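Local coordinates for 11S globulin (Wrightia tinctoria, PDB 5WXU), which probably serves as a seed storage protein and also binds the plant hormone auxin (indole-3-acetic acid), at residues B[94-99]-B[199-204]; B[80-85]-B[181-186]; B[102-107]-B[160-165]; B[111-116]-B[150-155]. All coordinates share one frame; numbering follows the deposited sequence.

Interaction 1. Residues B[94-99]-B[199-204]; sequences VPSYNN and RYFLGG. With PO4 (phosphate ion), chain N.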
loop_
_atom_site.group_PDB
_atom_site.type_symbol
_atom_site.label_atom_id
_atom_site.label_comp_id
_atom_site.label_asym_id
_atom_site.label_seq_id
_atom_site.Cartn_x
_atom_site.Cartn_y
_atom_site.Cartn_z
ATOM N N VAL B 94 -1.358 -36.633 10.112
ATOM C CA VAL B 94 -0.305 -36.680 9.118
ATOM C C VAL B 94 -0.235 -35.273 8.435
ATOM O O VAL B 94 -1.267 -34.728 8.051
ATOM C CB VAL B 94 -0.595 -37.761 8.103
ATOM C CG1 VAL B 94 0.380 -37.748 6.941
ATOM C CG2 VAL B 94 -0.556 -39.165 8.760
ATOM N N PRO B 95 0.979 -34.779 8.268
ATOM C CA PRO B 95 1.081 -33.527 7.565
ATOM C C PRO B 95 0.443 -33.503 6.184
ATOM O O PRO B 95 0.514 -34.464 5.420
ATOM C CB PRO B 95 2.576 -33.347 7.436
ATOM C CG PRO B 95 3.200 -34.227 8.529
ATOM C CD PRO B 95 2.306 -35.364 8.515
ATOM N N SER B 96 -0.165 -32.367 5.850
ATOM C CA SER B 96 -0.839 -32.169 4.598
ATOM C C SER B 96 -0.820 -30.667 4.197
ATOM O O SER B 96 -0.556 -29.789 5.038
ATOM C CB SER B 96 -2.316 -32.592 4.676
ATOM O OG SER B 96 -3.195 -31.814 5.555
ATOM N N TYR B 97 -1.110 -30.439 2.943
ATOM C CA TYR B 97 -1.339 -29.088 2.405
ATOM C C TYR B 97 -2.573 -29.115 1.548
ATOM O O TYR B 97 -2.974 -30.155 1.014
ATOM C CB TYR B 97 -0.165 -28.471 1.704
ATOM C CG TYR B 97 0.350 -29.180 0.444
ATOM C CD1 TYR B 97 1.120 -30.342 0.546
ATOM C CD2 TYR B 97 0.020 -28.769 -0.785
ATOM C CE1 TYR B 97 1.553 -31.000 -0.585
ATOM C CE2 TYR B 97 0.482 -29.390 -1.889
ATOM C CZ TYR B 97 1.242 -30.522 -1.780
ATOM O OH TYR B 97 1.677 -31.173 -2.940
ATOM N N ASN B 98 -3.191 -27.948 1.420
ATOM C CA ASN B 98 -4.424 -27.785 0.722
ATOM C C ASN B 98 -4.285 -26.712 -0.335
ATOM O O ASN B 98 -3.370 -25.894 -0.285
ATOM C CB ASN B 98 -5.525 -27.398 1.672
ATOM C CG ASN B 98 -5.631 -28.336 2.829
ATOM O OD1 ASN B 98 -5.428 -27.962 3.977
ATOM N ND2 ASN B 98 -6.023 -29.593 2.549
ATOM N N ASN B 99 -5.244 -26.714 -1.228
ATOM C CA ASN B 99 -5.348 -25.635 -2.235
ATOM C C ASN B 99 -6.089 -24.372 -1.815
ATOM O O ASN B 99 -6.209 -23.409 -2.589
ATOM C CB ASN B 99 -5.971 -26.172 -3.518
ATOM C CG ASN B 99 -7.380 -26.637 -3.352
ATOM O OD1 ASN B 99 -7.642 -27.379 -2.408
ATOM N ND2 ASN B 99 -8.280 -26.294 -4.275
ATOM N N ARG B 199 -6.732 -32.398 -0.561
ATOM C CA ARG B 199 -5.919 -32.650 0.617
ATOM C C ARG B 199 -4.768 -33.533 0.270
ATOM O O ARG B 199 -4.948 -34.701 -0.012
ATOM C CB ARG B 199 -6.716 -33.291 1.778
ATOM C CG ARG B 199 -8.003 -32.510 2.133
ATOM C CD ARG B 199 -8.779 -33.222 3.252
ATOM N NE ARG B 199 -10.220 -33.036 3.128
ATOM C CZ ARG B 199 -11.004 -32.523 4.065
ATOM N NH1 ARG B 199 -10.517 -32.069 5.238
ATOM N NH2 ARG B 199 -12.302 -32.432 3.794
ATOM N N TYR B 200 -3.568 -32.957 0.317
ATOM C CA TYR B 200 -2.362 -33.603 -0.134
ATOM C C TYR B 200 -1.567 -33.927 1.100
ATOM O O TYR B 200 -1.033 -33.063 1.729
ATOM C CB TYR B 200 -1.590 -32.736 -1.145
ATOM C CG TYR B 200 -2.222 -32.737 -2.566
ATOM C CD1 TYR B 200 -3.452 -33.397 -2.849
ATOM C CD2 TYR B 200 -1.600 -32.155 -3.614
ATOM C CE1 TYR B 200 -4.019 -33.364 -4.112
ATOM C CE2 TYR B 200 -2.179 -32.083 -4.881
ATOM C CZ TYR B 200 -3.364 -32.703 -5.158
ATOM O OH TYR B 200 -3.894 -32.704 -6.470
ATOM N N PHE B 201 -1.373 -35.228 1.371
ATOM C CA PHE B 201 -0.736 -35.703 2.547
ATOM C C PHE B 201 0.687 -36.218 2.288
ATOM O O PHE B 201 0.963 -36.791 1.230
ATOM C CB PHE B 201 -1.612 -36.830 3.179
ATOM C CG PHE B 201 -2.797 -36.357 3.929
ATOM C CD1 PHE B 201 -3.966 -36.196 3.291
ATOM C CD2 PHE B 201 -2.738 -36.046 5.303
ATOM C CE1 PHE B 201 -5.080 -35.750 3.961
ATOM C CE2 PHE B 201 -3.829 -35.559 5.966
ATOM C CZ PHE B 201 -5.016 -35.454 5.288
ATOM N N LEU B 202 1.595 -35.920 3.197
ATOM C CA LEU B 202 3.007 -36.414 3.154
ATOM C C LEU B 202 3.060 -37.682 4.006
ATOM O O LEU B 202 3.450 -37.679 5.160
ATOM C CB LEU B 202 3.968 -35.403 3.650
ATOM C CG LEU B 202 4.175 -34.226 2.668
ATOM C CD1 LEU B 202 2.975 -33.380 2.380
ATOM C CD2 LEU B 202 5.326 -33.390 3.201
ATOM N N GLY B 203 2.640 -38.762 3.384
ATOM C CA GLY B 203 2.323 -39.955 4.105
ATOM C C GLY B 203 0.896 -40.340 4.155
ATOM O O GLY B 203 -0.023 -39.669 3.700
ATOM N N GLY B 204 0.670 -41.498 4.816
ATOM C CA GLY B 204 -0.662 -42.013 4.993
ATOM C C GLY B 204 -1.153 -42.957 3.946
ATOM O O GLY B 204 -0.619 -42.999 2.853
HETATM P P PO4 N . -6.665 -30.761 6.162
HETATM O O1 PO4 N . -5.801 -31.429 4.978
HETATM O O2 PO4 N . -6.002 -30.201 7.410
HETATM O O3 PO4 N . -7.170 -29.408 5.643
HETATM O O4 PO4 N . -8.014 -31.415 6.466
#
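Three side chains from both strands converge on a phosphate ion. Ser96 OG reaches PO4 O1 at 2.7 Å, Asn98 ND2 donates to the same oxygen at 3.1 Å, and Arg199 NH1 binds PO4 O4 at 2.9 Å, that oxygen lying at the guanidinium edge, in its plane. Asn98 is held in place by Arg198 O, which also accepts from ND2. Between the backbones, Tyr97 and Tyr200 form an antiparallel hydrogen-bonded pair (Tyr97 N to Tyr200 O 2.9 Å), and Leu202 N bonds Pro95 O at 168°, above the carbonyl plane. Beyond these bonds, Ser96 CB sits over a face of the Phe201 ring, 3.7 Å from its centroid. On the other side of the sheet Tyr200 turns an edge to the face of Tyr97, planes at 86°, and its CB lies 3.6 Å from Tyr97 CE1. Tyr97 OH bonds Asn391 O of a neighbouring subunit, whose Trp348 stacks on the ring. An alanine here would remove the ring and its hydroxyl, and would probably leave Tyr200 less well packed and the subunit interface weakened. This is consistent with a cupin barrel strand pair: Ser96, Asn98, Arg199 and the Phe201 ring on the phosphate side, the tyrosines toward the neighbouring subunit.

Interaction 2. Residues B[80-85]-B[181-186]; sequences IDATRH and LVIHDL. With PO4 (phosphate ion), chain N.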
loop_
_atom_site.group_PDB
_atom_site.type_symbol
_atom_site.label_atom_id
_atom_site.label_comp_id
_atom_site.label_asym_id
_atom_site.label_seq_id
_atom_site.Cartn_x
_atom_site.Cartn_y
_atom_site.Cartn_z
ATOM N N ILE B 80 -17.261 -22.735 0.514
ATOM C CA ILE B 80 -16.457 -23.315 1.586
ATOM C C ILE B 80 -16.579 -24.815 1.665
ATOM O O ILE B 80 -17.593 -25.367 1.176
ATOM C CB ILE B 80 -16.761 -22.679 2.982
ATOM C CG1 ILE B 80 -18.191 -22.882 3.435
ATOM C CG2 ILE B 80 -16.353 -21.201 3.106
ATOM C CD1 ILE B 80 -18.204 -23.983 4.508
ATOM N N ASP B 81 -15.570 -25.436 2.276
ATOM C CA ASP B 81 -15.691 -26.800 2.845
ATOM C C ASP B 81 -15.585 -26.712 4.337
ATOM O O ASP B 81 -14.889 -25.835 4.894
ATOM C CB ASP B 81 -14.664 -27.756 2.285
ATOM C CG ASP B 81 -15.146 -28.365 0.976
ATOM O OD1 ASP B 81 -16.381 -28.550 0.792
ATOM O OD2 ASP B 81 -14.323 -28.607 0.108
ATOM N N ALA B 82 -16.275 -27.633 5.025
ATOM C CA ALA B 82 -16.212 -27.733 6.446
ATOM C C ALA B 82 -15.942 -29.190 6.870
ATOM O O ALA B 82 -16.525 -30.157 6.324
ATOM C CB ALA B 82 -17.494 -27.208 7.057
ATOM N N THR B 83 -14.973 -29.336 7.748
ATOM C CA THR B 83 -14.548 -30.622 8.298
ATOM C C THR B 83 -14.375 -30.561 9.787
ATOM O O THR B 83 -13.875 -29.580 10.335
ATOM C CB THR B 83 -13.206 -31.052 7.723
ATOM O OG1 THR B 83 -13.227 -30.898 6.311
ATOM C CG2 THR B 83 -12.889 -32.545 8.028
ATOM N N ARG B 84 -14.764 -31.650 10.472
ATOM C CA ARG B 84 -14.541 -31.772 11.944
ATOM C C ARG B 84 -13.570 -32.914 12.155
ATOM O O ARG B 84 -13.939 -34.101 11.949
ATOM C CB ARG B 84 -15.843 -31.955 12.732
ATOM C CG ARG B 84 -15.657 -32.064 14.216
ATOM C CD ARG B 84 -16.958 -31.813 14.977
ATOM N NE ARG B 84 -17.986 -32.801 14.680
ATOM C CZ ARG B 84 -19.316 -32.629 14.666
ATOM N NH1 ARG B 84 -19.928 -31.428 14.840
ATOM N NH2 ARG B 84 -20.097 -33.729 14.454
ATOM N N HIS B 85 -12.346 -32.594 12.558
ATOM C CA HIS B 85 -11.414 -33.675 12.858
ATOM C C HIS B 85 -11.427 -33.961 14.335
ATOM O O HIS B 85 -11.469 -33.062 15.137
ATOM C CB HIS B 85 -9.992 -33.337 12.433
ATOM C CG HIS B 85 -9.798 -33.148 10.977
ATOM N ND1 HIS B 85 -9.863 -34.173 10.036
ATOM C CD2 HIS B 85 -9.502 -32.010 10.267
ATOM C CE1 HIS B 85 -9.603 -33.678 8.833
ATOM N NE2 HIS B 85 -9.386 -32.364 8.946
ATOM N N LEU B 181 -12.411 -27.874 14.068
ATOM C CA LEU B 181 -13.379 -27.533 13.084
ATOM C C LEU B 181 -12.605 -26.658 12.065
ATOM O O LEU B 181 -12.147 -25.601 12.450
ATOM C CB LEU B 181 -14.494 -26.706 13.624
ATOM C CG LEU B 181 -15.531 -26.345 12.537
ATOM C CD1 LEU B 181 -16.526 -27.475 12.516
ATOM C CD2 LEU B 181 -16.165 -24.982 12.713
ATOM N N VAL B 182 -12.512 -27.132 10.827
ATOM C CA VAL B 182 -11.704 -26.536 9.724
ATOM C C VAL B 182 -12.679 -26.030 8.670
ATOM O O VAL B 182 -13.488 -26.797 8.086
ATOM C CB VAL B 182 -10.764 -27.515 9.083
ATOM C CG1 VAL B 182 -9.877 -26.784 8.085
ATOM C CG2 VAL B 182 -9.897 -28.260 10.112
ATOM N N ILE B 183 -12.591 -24.729 8.407
ATOM C CA ILE B 183 -13.346 -24.082 7.364
ATOM C C ILE B 183 -12.323 -23.713 6.299
ATOM O O ILE B 183 -11.428 -22.867 6.500
ATOM C CB ILE B 183 -14.083 -22.852 7.828
ATOM C CG1 ILE B 183 -14.990 -23.118 9.013
ATOM C CG2 ILE B 183 -14.936 -22.286 6.693
ATOM C CD1 ILE B 183 -15.928 -24.303 8.878
ATOM N N HIS B 184 -12.447 -24.366 5.161
ATOM C CA HIS B 184 -11.614 -24.061 3.975
ATOM C C HIS B 184 -12.320 -23.107 3.061
ATOM O O HIS B 184 -13.490 -23.347 2.741
ATOM C CB HIS B 184 -11.247 -25.305 3.188
ATOM C CG HIS B 184 -10.178 -26.136 3.792
ATOM N ND1 HIS B 184 -10.481 -27.259 4.532
ATOM C CD2 HIS B 184 -8.813 -26.100 3.702
ATOM C CE1 HIS B 184 -9.372 -27.832 4.949
ATOM N NE2 HIS B 184 -8.342 -27.150 4.469
ATOM N N ASP B 185 -11.645 -22.024 2.657
ATOM C CA ASP B 185 -12.260 -20.998 1.791
ATOM C C ASP B 185 -11.917 -21.306 0.353
ATOM O O ASP B 185 -10.854 -20.891 -0.178
ATOM C CB ASP B 185 -11.747 -19.625 2.249
ATOM C CG ASP B 185 -12.324 -18.515 1.472
ATOM O OD1 ASP B 185 -13.245 -18.769 0.652
ATOM O OD2 ASP B 185 -11.752 -17.378 1.619
ATOM N N LEU B 186 -12.764 -22.082 -0.303
ATOM C CA LEU B 186 -12.463 -22.501 -1.661
ATOM C C LEU B 186 -12.443 -21.385 -2.691
ATOM O O LEU B 186 -11.704 -21.464 -3.642
ATOM C CB LEU B 186 -13.516 -23.513 -2.144
ATOM C CG LEU B 186 -13.600 -24.774 -1.270
ATOM C CD1 LEU B 186 -14.711 -25.663 -1.844
ATOM C CD2 LEU B 186 -12.322 -25.549 -1.152
HETATM P P PO4 N . -6.665 -30.761 6.162
HETATM O O1 PO4 N . -5.801 -31.429 4.978
HETATM O O2 PO4 N . -6.002 -30.201 7.410
HETATM O O3 PO4 N . -7.170 -29.408 5.643
HETATM O O4 PO4 N . -8.014 -31.415 6.466
HETATM O O HOH W 1 -12.619 -28.237 5.495
#
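Four backbone hydrogen bonds join the antiparallel strands, two in each of the pairs Asp81–His184 and Thr83–Val182. The straightest runs from Val182 N to Thr83 O, 2.8 Å at 174°, nearly along the C=O axis; in the other three the donor lies in the carbonyl plane. CA-H...O contacts fill the intervals, as from Ala82 CA to Val182 O at 3.3 Å. Polar side chains and solvent form a second group. A water lies 2.8 Å from Thr83 OG1 and 2.5 Å from His184 ND1, in the imidazole plane, and donates to Val182 O. Thr83 OG1 also accepts from Arg199 NH2. His184 NE2 is bonded to Asn98 OD1, so both ring nitrogens have partners that fix the ring's rotation. His85 gives NE2 to PO4 O4 at 3.0 Å, ND1 meets Ser65 OG, Thr83 CG2 lies over one ring face, and Val182 CG2 at its edge, near the plane, 3.8 Å from His85 CD2. Apolar contacts complete the account: Ile183 CD1 rests on Ala82 CB (3.8 Å), and its CG2 crosses Ile80 CG2 obliquely. The histidines, Thr83 and Val182 share the phosphate-facing side while Ile80, Ala82 and Ile183 point to the other, the two-faced sheet of a cupin barrel.

Interaction 3. Residues B[102-107]-B[160-165]; sequences MLIIVV and IALPAG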
loop_
_atom_site.group_PDB
_atom_site.type_symbol
_atom_site.label_atom_id
_atom_site.label_comp_id
_atom_site.label_asym_id
_atom_site.label_seq_id
_atom_site.Cartn_x
_atom_site.Cartn_y
_atom_site.Cartn_z
ATOM N N MET B 102 -7.542 -21.645 5.222
ATOM C CA MET B 102 -8.494 -22.139 6.209
ATOM C C MET B 102 -8.353 -21.408 7.499
ATOM O O MET B 102 -7.280 -20.915 7.803
ATOM C CB MET B 102 -8.248 -23.632 6.429
ATOM C CG MET B 102 -6.915 -23.882 7.093
ATOM S SD MET B 102 -6.330 -25.546 6.793
ATOM C CE MET B 102 -4.619 -25.363 6.856
ATOM N N LEU B 103 -9.418 -21.337 8.290
ATOM C CA LEU B 103 -9.363 -21.132 9.684
ATOM C C LEU B 103 -9.694 -22.474 10.409
ATOM O O LEU B 103 -10.618 -23.240 9.970
ATOM C CB LEU B 103 -10.357 -20.107 10.086
ATOM C CG LEU B 103 -10.206 -18.725 9.475
ATOM C CD1 LEU B 103 -11.063 -17.784 10.254
ATOM C CD2 LEU B 103 -8.772 -18.229 9.531
ATOM N N ILE B 104 -8.915 -22.753 11.428
ATOM C CA ILE B 104 -9.131 -23.948 12.303
ATOM C C ILE B 104 -9.588 -23.469 13.660
ATOM O O ILE B 104 -8.915 -22.658 14.278
ATOM C CB ILE B 104 -7.842 -24.735 12.431
ATOM C CG1 ILE B 104 -7.388 -25.229 11.073
ATOM C CG2 ILE B 104 -8.082 -25.995 13.327
ATOM C CD1 ILE B 104 -6.038 -25.868 11.007
ATOM N N ILE B 105 -10.750 -23.918 14.135
ATOM C CA ILE B 105 -11.255 -23.599 15.473
ATOM C C ILE B 105 -10.969 -24.799 16.362
ATOM O O ILE B 105 -11.350 -25.912 16.036
ATOM C CB ILE B 105 -12.745 -23.329 15.444
ATOM C CG1 ILE B 105 -13.011 -22.063 14.647
ATOM C CG2 ILE B 105 -13.291 -23.172 16.863
ATOM C CD1 ILE B 105 -14.362 -22.145 14.045
ATOM N N VAL B 106 -10.235 -24.582 17.417
ATOM C CA VAL B 106 -9.985 -25.647 18.391
ATOM C C VAL B 106 -11.170 -25.671 19.328
ATOM O O VAL B 106 -11.272 -24.867 20.280
ATOM C CB VAL B 106 -8.666 -25.491 19.133
ATOM C CG1 VAL B 106 -8.466 -26.751 20.030
ATOM C CG2 VAL B 106 -7.521 -25.279 18.128
ATOM N N VAL B 107 -12.027 -26.674 19.106
ATOM C CA VAL B 107 -13.333 -26.804 19.782
ATOM C C VAL B 107 -13.175 -27.420 21.169
ATOM O O VAL B 107 -13.876 -27.047 22.120
ATOM C CB VAL B 107 -14.282 -27.666 18.906
ATOM C CG1 VAL B 107 -15.563 -27.989 19.656
ATOM C CG2 VAL B 107 -14.686 -26.905 17.664
ATOM N N ILE B 160 -6.971 -20.659 14.278
ATOM C CA ILE B 160 -5.666 -20.735 13.617
ATOM C C ILE B 160 -5.892 -20.463 12.130
ATOM O O ILE B 160 -6.811 -20.997 11.542
ATOM C CB ILE B 160 -5.073 -22.173 13.725
ATOM C CG1 ILE B 160 -4.961 -22.654 15.179
ATOM C CG2 ILE B 160 -3.725 -22.335 13.057
ATOM C CD1 ILE B 160 -5.291 -24.132 15.357
ATOM N N ALA B 161 -5.036 -19.669 11.520
ATOM C CA ALA B 161 -5.187 -19.254 10.168
ATOM C C ALA B 161 -4.057 -19.734 9.361
ATOM O O ALA B 161 -2.886 -19.366 9.657
ATOM C CB ALA B 161 -5.243 -17.702 10.096
ATOM N N LEU B 162 -4.335 -20.484 8.297
ATOM C CA LEU B 162 -3.242 -20.994 7.434
ATOM C C LEU B 162 -3.474 -20.759 5.960
ATOM O O LEU B 162 -4.564 -20.995 5.452
ATOM C CB LEU B 162 -3.120 -22.504 7.640
ATOM C CG LEU B 162 -2.648 -22.961 9.037
ATOM C CD1 LEU B 162 -2.666 -24.460 9.272
ATOM C CD2 LEU B 162 -1.268 -22.455 9.312
ATOM N N PRO B 163 -2.446 -20.328 5.213
ATOM C CA PRO B 163 -2.573 -20.194 3.786
ATOM C C PRO B 163 -2.686 -21.523 3.059
ATOM O O PRO B 163 -2.192 -22.600 3.519
ATOM C CB PRO B 163 -1.269 -19.475 3.372
ATOM C CG PRO B 163 -0.772 -18.891 4.646
ATOM C CD PRO B 163 -1.147 -19.832 5.690
ATOM N N ALA B 164 -3.153 -21.398 1.825
ATOM C CA ALA B 164 -3.060 -22.476 0.846
ATOM C C ALA B 164 -1.621 -22.828 0.590
ATOM O O ALA B 164 -0.734 -21.954 0.568
ATOM C CB ALA B 164 -3.739 -22.130 -0.486
ATOM N N GLY B 165 -1.367 -24.132 0.396
ATOM C CA GLY B 165 -0.073 -24.596 -0.028
ATOM C C GLY B 165 0.889 -24.927 1.063
ATOM O O GLY B 165 1.976 -25.439 0.775
#
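This is a buried, almost wholly apolar pairing of two antiparallel strands near the middle of the chain, with strand 102-108 also bonded along its other edge to strand 178-185. Two hydrogen-bonded pairs set the register, Met102 with Leu162 and Ile104 with Ile160. Ile104 N to Ile160 O is the shortest of their four bonds at 2.7 Å, its donor in the carbonyl plane; Leu162 N to Met102 O is the straightest, at 172°. Between them Leu103 and Ala161 stand as a non-hydrogen-bonded pair, Leu103 CD2 lying 3.6 Å from Ala161 CB. Both of these side chains face helix 325-329, so this side of the sheet meets the C-terminal part of the chain. The opposite side, bearing Met102, Ile104, Ile160 and Leu162, lines the interior of the N-terminal cupin barrel, a jelly-roll of antiparallel strands, where His168 touches both Met102 and Leu162. Packing is tightest there. The Met102 side chain, extended beyond CG, runs alongside Leu162 and brings CE to 3.2 Å from Leu162 CD1 and 3.3 Å from its CB, closer than normal van der Waals contact. Ile104 reaches the same leucine more loosely, CD1 to CD1 at 4.0 Å. Further along, Ile160 CD1 crosses obliquely to rest 3.7 Å from Val106 CG2 and 3.9 Å from Ile104 CG2.

Interaction 4. Residues B[111-116]-B[150-155]; sequences GILGAV and KVHFIR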
loop_
_atom_site.group_PDB
_atom_site.type_symbol
_atom_site.label_atom_id
_atom_site.label_comp_id
_atom_site.label_asym_id
_atom_site.label_seq_id
_atom_site.Cartn_x
_atom_site.Cartn_y
_atom_site.Cartn_z
ATOM N N GLY B 111 -3.006 -29.286 22.141
ATOM C CA GLY B 111 -2.000 -30.057 21.467
ATOM C C GLY B 111 -0.941 -29.222 20.791
ATOM O O GLY B 111 -0.725 -28.129 21.189
ATOM N N ILE B 112 -0.337 -29.761 19.753
ATOM C CA ILE B 112 0.791 -29.076 19.060
ATOM C C ILE B 112 0.396 -28.992 17.590
ATOM O O ILE B 112 -0.235 -29.940 16.999
ATOM C CB ILE B 112 2.078 -29.935 19.071
ATOM C CG1 ILE B 112 2.419 -30.484 20.476
ATOM C CG2 ILE B 112 3.222 -29.169 18.491
ATOM C CD1 ILE B 112 2.648 -29.412 21.454
ATOM N N LEU B 113 0.667 -27.859 16.982
ATOM C CA LEU B 113 0.407 -27.726 15.538
ATOM C C LEU B 113 1.687 -27.307 14.914
ATOM O O LEU B 113 2.343 -26.402 15.400
ATOM C CB LEU B 113 -0.691 -26.695 15.291
ATOM C CG LEU B 113 -0.942 -26.377 13.828
ATOM C CD1 LEU B 113 -2.386 -26.499 13.415
ATOM C CD2 LEU B 113 -0.479 -24.990 13.536
ATOM N N GLY B 114 2.028 -27.933 13.811
ATOM C CA GLY B 114 3.167 -27.498 13.011
ATOM C C GLY B 114 2.678 -26.857 11.746
ATOM O O GLY B 114 1.631 -27.240 11.180
ATOM N N ALA B 115 3.434 -25.846 11.290
ATOM C CA ALA B 115 3.148 -25.197 10.033
ATOM C C ALA B 115 4.496 -24.853 9.424
ATOM O O ALA B 115 5.372 -24.318 10.120
ATOM C CB ALA B 115 2.334 -23.954 10.294
ATOM N N VAL B 116 4.685 -25.181 8.159
ATOM C CA VAL B 116 5.970 -25.018 7.527
ATOM C C VAL B 116 5.947 -23.845 6.533
ATOM O O VAL B 116 5.130 -23.862 5.589
ATOM C CB VAL B 116 6.432 -26.296 6.805
ATOM C CG1 VAL B 116 7.743 -26.030 6.086
ATOM C CG2 VAL B 116 6.577 -27.431 7.825
ATOM N N LYS B 150 9.478 -23.786 14.271
ATOM C CA LYS B 150 8.663 -23.541 15.438
ATOM C C LYS B 150 7.386 -24.319 15.391
ATOM O O LYS B 150 6.708 -24.382 14.362
ATOM C CB LYS B 150 8.267 -22.074 15.591
ATOM C CG LYS B 150 7.067 -21.947 16.532
ATOM C CD LYS B 150 6.654 -20.534 16.787
ATOM C CE LYS B 150 5.677 -20.381 17.952
ATOM N NZ LYS B 150 5.792 -21.158 19.230
ATOM N N VAL B 151 7.019 -24.840 16.552
ATOM C CA VAL B 151 5.760 -25.499 16.719
ATOM C C VAL B 151 4.880 -24.609 17.582
ATOM O O VAL B 151 5.397 -23.727 18.293
ATOM C CB VAL B 151 5.955 -26.960 17.194
ATOM C CG1 VAL B 151 6.695 -27.710 16.051
ATOM C CG2 VAL B 151 6.705 -27.078 18.526
ATOM N N HIS B 152 3.585 -24.797 17.437
ATOM C CA HIS B 152 2.582 -23.966 18.081
ATOM C C HIS B 152 1.795 -24.792 19.057
ATOM O O HIS B 152 1.398 -25.883 18.726
ATOM C CB HIS B 152 1.713 -23.359 17.073
ATOM C CG HIS B 152 2.436 -22.529 16.062
ATOM N ND1 HIS B 152 2.592 -21.172 16.189
ATOM C CD2 HIS B 152 3.065 -22.874 14.906
ATOM C CE1 HIS B 152 3.274 -20.711 15.143
ATOM N NE2 HIS B 152 3.606 -21.727 14.381
ATOM N N PHE B 153 1.528 -24.222 20.238
ATOM C CA PHE B 153 0.824 -24.960 21.254
ATOM C C PHE B 153 -0.584 -24.444 21.202
ATOM O O PHE B 153 -0.865 -23.287 21.543
ATOM C CB PHE B 153 1.521 -24.778 22.593
ATOM C CG PHE B 153 2.921 -25.256 22.557
ATOM C CD1 PHE B 153 3.939 -24.438 22.069
ATOM C CD2 PHE B 153 3.216 -26.557 22.871
ATOM C CE1 PHE B 153 5.235 -24.898 21.971
ATOM C CE2 PHE B 153 4.518 -27.028 22.780
ATOM C CZ PHE B 153 5.522 -26.207 22.332
ATOM N N ILE B 154 -1.486 -25.305 20.797
ATOM C CA ILE B 154 -2.876 -24.936 20.547
ATOM C C ILE B 154 -3.781 -25.452 21.666
ATOM O O ILE B 154 -3.477 -26.461 22.349
ATOM C CB ILE B 154 -3.374 -25.355 19.148
ATOM C CG1 ILE B 154 -3.371 -26.890 19.008
ATOM C CG2 ILE B 154 -2.565 -24.627 18.078
ATOM C CD1 ILE B 154 -4.065 -27.457 17.803
ATOM N N ARG B 155 -4.865 -24.730 21.886
ATOM C CA ARG B 155 -5.817 -25.124 22.966
ATOM C C ARG B 155 -7.165 -24.630 22.632
ATOM O O ARG B 155 -7.313 -23.781 21.754
ATOM C CB ARG B 155 -5.345 -24.563 24.329
ATOM C CG ARG B 155 -5.414 -23.037 24.453
ATOM C CD ARG B 155 -4.732 -22.529 25.727
ATOM N NE ARG B 155 -4.567 -21.054 25.622
ATOM C CZ ARG B 155 -5.424 -20.118 26.056
ATOM N NH1 ARG B 155 -6.569 -20.426 26.684
ATOM N NH2 ARG B 155 -5.141 -18.836 25.832
HETATM O O HOH W 2 6.138 -25.820 12.257
HETATM O O HOH W 3 5.386 -21.729 12.352
#
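The contact is tight where residues 111-113 face 152-154 and loosens toward 115 and 150. In the tight part, Gly111–Ile154 and Leu113–His152 are antiparallel hydrogen-bonded pairs. Leu113 N to His152 O is short, 2.7 Å, with the donor in the carbonyl plane; both bonds of the Gly111 pair come instead from above it, Ile154 N lying 38° out of the plane of Gly111 O. Ile112 spans its two cross-strand neighbours. Its CG1 stands anti to the carbonyl carbon, and CD1 presses to 3.2 Å from Phe153 CD2, the two side chains lying side by side, while CG2 crosses to Val151 CB at 3.7 Å. An alanine at Ile112 would remove both methyls and would probably leave Phe153 and Val151 poorly packed against this strand. On the reverse face Leu113 CB meets Ile154 CG2 at 3.9 Å. The loose end is bridged by solvent: one water accepts from Ala115 N at 2.9 Å and donates to Lys150 O at 2.6 Å, and a second lies 2.7 Å from His152 NE2 at the ring's edge, with a weak bond to Ala115 O. Lys150, deposited in two conformers, folds NZ back to Val151 O and also bonds a citrate, which His152 ND1 and Phe153 N share. Strand 110-115 pairs along its other edge with strand 168-172, whose Trp169 touches Ile112 and Val151, while strand 146-155 also pairs with the short strand 124-126.

How the interactions relate
All four contacts are antiparallel strand pairs of the N-terminal cupin barrel. Interactions 2 and 3 lie near the chain's centre and are adjacent in one sheet through strands 178-185 and 102-108; interactions 1 and 4 belong to the facing sheet, their centres about 16 Å apart. Interactions 1 and 2 share a phosphate and are tied by Asn98 to His184 and Arg199 to Thr83, so both carry polar chemistry into the interior. Interaction 3 has apolar side-chain contacts, its polar bonds being those of the backbone, and meets interaction 4 through Ile160 and Ile154. Interaction 4 is the most solvent-related, with partly exposed residues and bridging waters, whereas interaction 1 is buried, its tyrosine face against a neighbouring subunit.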